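Local coordinates for protein hydrolase, isochorismatase family (Pseudomonas putida, PDB 4L07) that probably hydrolyses the amide of maleamate to maleate and ammonia, as a maleamate amidase of the isochorismatase family, at residues G32-Q37 with E100-T105; P81-E84 with G88-A91. One frame throughout, in Å; residues are numbered along the deposited sequence.

Contact 1 of 2, residues G32-Q37 with E100-T105; sequences GFTDLQ and EIDMAT
Thr-34 and Asp-102 meet through a pair of oxygens, a worked example of two segments linked side chain to side chain by a single polar contact, while backbone bonds of Gly-32 with Leu-98 and Asp-102 with Phe-29 flank it. Thr-34 OG1 lies 2.7 Å from Asp-102 OD2 and is also within hydrogen-bonding reach of Ser-30 O, in the preceding turn. With chi1 at 63°, OG1 sits between the backbone N and the carbonyl carbon of its own residue, from where it faces the carboxylate.

The bonds within each segment fix the shapes that are joined. Asp-102 OD1 receives Ala-104 N at 2.9 Å, on the anti side of the carboxylate and 30° out of its plane, forming an Asx turn. Asp-102 O takes both the N and OG1 of Thr-105. Just past the helix end, Asp-35 OD1 accepts from Gln-37 N in a second Asx turn, while OD2 takes Gln-37 NE2 and a salt bridge from Arg-97.

Apolar cover comes from Met-48 of helix 45-60, which touches both Thr-34 and Asp-102. The buried Asp-102 carboxylate thus divides its tasks: OD1 shapes its own turn, and OD2 ties the loop leading to strand 112-116 to the end of helix 31-34, which follows strand 22-27.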
loop_
_atom_site.group_PDB
_atom_site.type_symbol
_atom_site.label_atom_id
_atom_site.label_comp_id
_atom_site.label_asym_id
_atom_site.label_seq_id
_atom_site.Cartn_x
_atom_site.Cartn_y
_atom_site.Cartn_z
ATOM N N GLY A 32 -3.065 1.881 26.724
ATOM C CA GLY A 32 -3.947 0.749 26.429
ATOM C C GLY A 32 -3.220 -0.586 26.405
ATOM O O GLY A 32 -3.813 -1.626 26.701
ATOM N N PHE A 33 -1.934 -0.546 26.066
ATOM C CA PHE A 33 -1.105 -1.740 25.994
ATOM C C PHE A 33 -0.109 -1.876 27.154
ATOM O O PHE A 33 0.472 -2.938 27.324
ATOM C CB PHE A 33 -0.377 -1.808 24.645
ATOM C CG PHE A 33 -1.310 -1.954 23.474
ATOM C CD1 PHE A 33 -1.862 -3.191 23.160
ATOM C CD2 PHE A 33 -1.655 -0.850 22.696
ATOM C CE1 PHE A 33 -2.737 -3.328 22.091
ATOM C CE2 PHE A 33 -2.532 -0.982 21.626
ATOM C CZ PHE A 33 -3.074 -2.222 21.325
ATOM N N THR A 34 0.074 -0.818 27.948
ATOM C CA THR A 34 1.122 -0.810 28.989
ATOM C C THR A 34 0.617 -0.576 30.416
ATOM O O THR A 34 1.372 -0.785 31.374
ATOM C CB THR A 34 2.202 0.254 28.710
ATOM O OG1 THR A 34 1.601 1.555 28.755
ATOM C CG2 THR A 34 2.843 0.038 27.339
ATOM N N ASP A 35 -0.619 -0.102 30.561
ATOM C CA ASP A 35 -1.197 0.146 31.894
ATOM C C ASP A 35 -2.192 -0.949 32.270
ATOM O O ASP A 35 -3.284 -1.030 31.706
ATOM C CB ASP A 35 -1.857 1.534 31.941
ATOM C CG ASP A 35 -2.379 1.905 33.326
ATOM O OD1 ASP A 35 -2.627 0.999 34.152
ATOM O OD2 ASP A 35 -2.552 3.121 33.572
ATOM N N LEU A 36 -1.828 -1.772 33.254
ATOM C CA LEU A 36 -2.594 -2.983 33.577
ATOM C C LEU A 36 -4.050 -2.777 34.026
ATOM O O LEU A 36 -4.787 -3.749 34.206
ATOM C CB LEU A 36 -1.824 -3.865 34.574
ATOM C CG LEU A 36 -0.551 -4.532 34.028
ATOM C CD1 LEU A 36 0.326 -5.049 35.159
ATOM C CD2 LEU A 36 -0.867 -5.653 33.044
ATOM N N GLN A 37 -4.469 -1.523 34.195
ATOM C CA GLN A 37 -5.868 -1.230 34.496
ATOM C C GLN A 37 -6.762 -1.522 33.291
ATOM O O GLN A 37 -7.966 -1.735 33.437
ATOM C CB GLN A 37 -6.051 0.218 34.967
ATOM C CG GLN A 37 -5.849 1.275 33.893
ATOM C CD GLN A 37 -6.318 2.642 34.338
ATOM O OE1 GLN A 37 -7.509 2.860 34.555
ATOM N NE2 GLN A 37 -5.386 3.574 34.461
ATOM N N GLU A 100 -2.901 7.338 24.289
ATOM C CA GLU A 100 -1.747 8.177 24.599
ATOM C C GLU A 100 -0.502 7.335 24.821
ATOM O O GLU A 100 -0.574 6.269 25.445
ATOM C CB GLU A 100 -2.030 9.025 25.847
ATOM C CG GLU A 100 -3.073 10.110 25.635
ATOM C CD GLU A 100 -2.561 11.253 24.774
ATOM O OE1 GLU A 100 -3.281 11.654 23.836
ATOM O OE2 GLU A 100 -1.435 11.746 25.023
ATOM N N ILE A 101 0.630 7.824 24.322
ATOM C CA ILE A 101 1.909 7.140 24.466
ATOM C C ILE A 101 2.313 7.196 25.935
ATOM O O ILE A 101 2.242 8.253 26.561
ATOM C CB ILE A 101 3.002 7.763 23.561
ATOM C CG1 ILE A 101 2.575 7.735 22.076
ATOM C CG2 ILE A 101 4.348 7.067 23.747
ATOM C CD1 ILE A 101 2.220 6.357 21.536
ATOM N N ASP A 102 2.705 6.050 26.481
ATOM C CA ASP A 102 3.113 5.965 27.882
ATOM C C ASP A 102 4.347 6.843 28.134
ATOM O O ASP A 102 5.350 6.739 27.427
ATOM C CB ASP A 102 3.381 4.503 28.256
ATOM C CG ASP A 102 3.496 4.285 29.757
ATOM O OD1 ASP A 102 4.076 5.150 30.441
ATOM O OD2 ASP A 102 3.010 3.242 30.248
ATOM N N MET A 103 4.264 7.708 29.147
ATOM C CA MET A 103 5.365 8.625 29.466
ATOM C C MET A 103 6.673 7.924 29.848
ATOM O O MET A 103 7.746 8.512 29.722
ATOM C CB MET A 103 4.952 9.639 30.547
ATOM C CG MET A 103 4.153 10.830 30.025
ATOM S SD MET A 103 4.912 11.734 28.647
ATOM C CE MET A 103 6.360 12.472 29.411
ATOM N N ALA A 104 6.577 6.668 30.291
ATOM C CA ALA A 104 7.747 5.856 30.639
ATOM C C ALA A 104 8.684 5.599 29.455
ATOM O O ALA A 104 9.839 5.220 29.642
ATOM C CB ALA A 104 7.311 4.535 31.274
ATOM N N THR A 105 8.183 5.810 28.238
ATOM C CA THR A 105 8.999 5.687 27.032
ATOM C C THR A 105 9.939 6.882 26.882
ATOM O O THR A 105 10.894 6.830 26.108
ATOM C CB THR A 105 8.133 5.643 25.765
ATOM O OG1 THR A 105 7.421 6.882 25.638
ATOM C CG2 THR A 105 7.150 4.488 25.827
#

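Contact 2 of 2, residues P81-E84 with G88-A91; sequences PWLE and GMAA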
loop_
_atom_site.group_PDB
_atom_site.type_symbol
_atom_site.label_atom_id
_atom_site.label_comp_id
_atom_site.label_asym_id
_atom_site.label_seq_id
_atom_site.Cartn_x
_atom_site.Cartn_y
_atom_site.Cartn_z
ATOM N N PRO A 81 -12.979 -5.283 10.012
ATOM C CA PRO A 81 -13.202 -6.635 10.519
ATOM C C PRO A 81 -12.174 -7.116 11.545
ATOM O O PRO A 81 -12.463 -8.056 12.273
ATOM C CB PRO A 81 -13.179 -7.509 9.258
ATOM C CG PRO A 81 -12.407 -6.717 8.262
ATOM C CD PRO A 81 -12.732 -5.277 8.555
ATOM N N TRP A 82 -10.998 -6.486 11.621
ATOM C CA TRP A 82 -10.050 -6.854 12.677
ATOM C C TRP A 82 -10.667 -6.711 14.050
ATOM O O TRP A 82 -10.395 -7.515 14.951
ATOM C CB TRP A 82 -8.746 -6.068 12.567
ATOM C CG TRP A 82 -7.717 -6.511 13.574
ATOM C CD1 TRP A 82 -7.257 -7.808 13.808
ATOM C CD2 TRP A 82 -6.976 -5.666 14.510
ATOM N NE1 TRP A 82 -6.320 -7.823 14.811
ATOM C CE2 TRP A 82 -6.101 -6.567 15.272
ATOM C CE3 TRP A 82 -6.951 -4.301 14.789
ATOM C CZ2 TRP A 82 -5.253 -6.101 16.268
ATOM C CZ3 TRP A 82 -6.085 -3.843 15.791
ATOM C CH2 TRP A 82 -5.257 -4.724 16.511
ATOM N N LEU A 83 -11.527 -5.706 14.208
ATOM C CA LEU A 83 -12.193 -5.439 15.492
ATOM C C LEU A 83 -13.305 -6.436 15.839
ATOM O O LEU A 83 -13.761 -6.484 16.988
ATOM C CB LEU A 83 -12.714 -3.995 15.549
ATOM C CG LEU A 83 -11.711 -2.833 15.518
ATOM C CD1 LEU A 83 -10.545 -3.057 16.467
ATOM C CD2 LEU A 83 -11.183 -2.606 14.116
ATOM N N GLU A 84 -13.737 -7.225 14.853
ATOM C CA GLU A 84 -14.628 -8.360 15.115
ATOM C C GLU A 84 -13.873 -9.471 15.858
ATOM O O GLU A 84 -14.372 -10.003 16.855
ATOM C CB GLU A 84 -15.239 -8.887 13.813
ATOM C CG GLU A 84 -16.063 -10.158 13.969
ATOM C CD GLU A 84 -16.624 -10.655 12.650
ATOM O OE1 GLU A 84 -15.861 -10.744 11.667
ATOM O OE2 GLU A 84 -17.833 -10.955 12.596
ATOM N N GLY A 88 -11.390 -6.188 21.897
ATOM C CA GLY A 88 -10.785 -5.343 22.933
ATOM C C GLY A 88 -10.183 -4.069 22.372
ATOM O O GLY A 88 -10.111 -3.041 23.050
ATOM N N MET A 89 -9.764 -4.134 21.111
ATOM C CA MET A 89 -9.155 -2.991 20.446
ATOM C C MET A 89 -10.124 -1.825 20.234
ATOM O O MET A 89 -9.693 -0.687 20.049
ATOM C CB MET A 89 -8.533 -3.423 19.112
ATOM C CG MET A 89 -7.506 -4.534 19.260
ATOM S SD MET A 89 -6.051 -4.038 20.196
ATOM C CE MET A 89 -5.171 -5.599 20.254
ATOM N N ALA A 90 -11.422 -2.105 20.267
ATOM C CA ALA A 90 -12.432 -1.060 20.069
ATOM C C ALA A 90 -12.417 -0.003 21.182
ATOM O O ALA A 90 -12.964 1.088 21.012
ATOM C CB ALA A 90 -13.817 -1.677 19.921
ATOM N N ALA A 91 -11.782 -0.327 22.311
ATOM C CA ALA A 91 -11.643 0.607 23.435
ATOM C C ALA A 91 -10.643 1.738 23.164
ATOM O O ALA A 91 -10.623 2.750 23.875
ATOM C CB ALA A 91 -11.259 -0.155 24.705
#
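Met-89 runs its side chain past the indole of Trp-82, and the two cross at a slant. Met-89 CG comes to 3.6 Å from Trp-82 CH2, at the outer end of the six-membered ring, and Met-89 CE lies 3.8 Å from the same CH2. Between these carbons the sulfur makes a Met-aromatic contact: Met-89 SD is 4.8 Å from the centroid of the six-membered ring, 52° off the ring normal. The bend at chi2 (-65°) of Met-89 turns the thioether along this end of the indole.

Leu-83 approaches the base of the same methionine, the two side chains lying at about a right angle. Leu-83 CD1 presses on Met-89 CB at 3.3 Å, tighter than ordinary van der Waals contact. The same Leu-83 CD1 lies 4.0 Å from Ala-90 N. Met-89 is therefore gripped at its root by an aliphatic branch and farther out by an aromatic ring. Were Trp-82 replaced by an alanine, Met-89 CG and CE would probably face a gap where the six-membered ring had been.

Tyr-72, in a loop, touches Trp-82 and Leu-83, while a second subunit brings its Val-158 to Trp-82 and its Phe-12 to Met-89. Within the connection from strand 65-70 to strand 112-116, the contact packs short helix 82-85 against the 3-10 segment 88-91.

From the N terminus, the chain leaves strand 22-27, enters helix 31-34 and begins the larger loop, which contact 1 closes at 100-105 after helix 45-60 and strand 65-70. Contact 2 is nested inside it, closing a small loop of three residues between 81-84 and 88-91. The outer contact joins the helix following one strand of the parallel sheet to the loop leading to strand 112-116; the inner one folds that connection back on itself. Their centres lie about 19 Å apart, yet the two meet where Phe-33 CZ packs at 3.7 Å from Met-89 SD, connecting helix 31-34 with the excursion that also faces the second subunit.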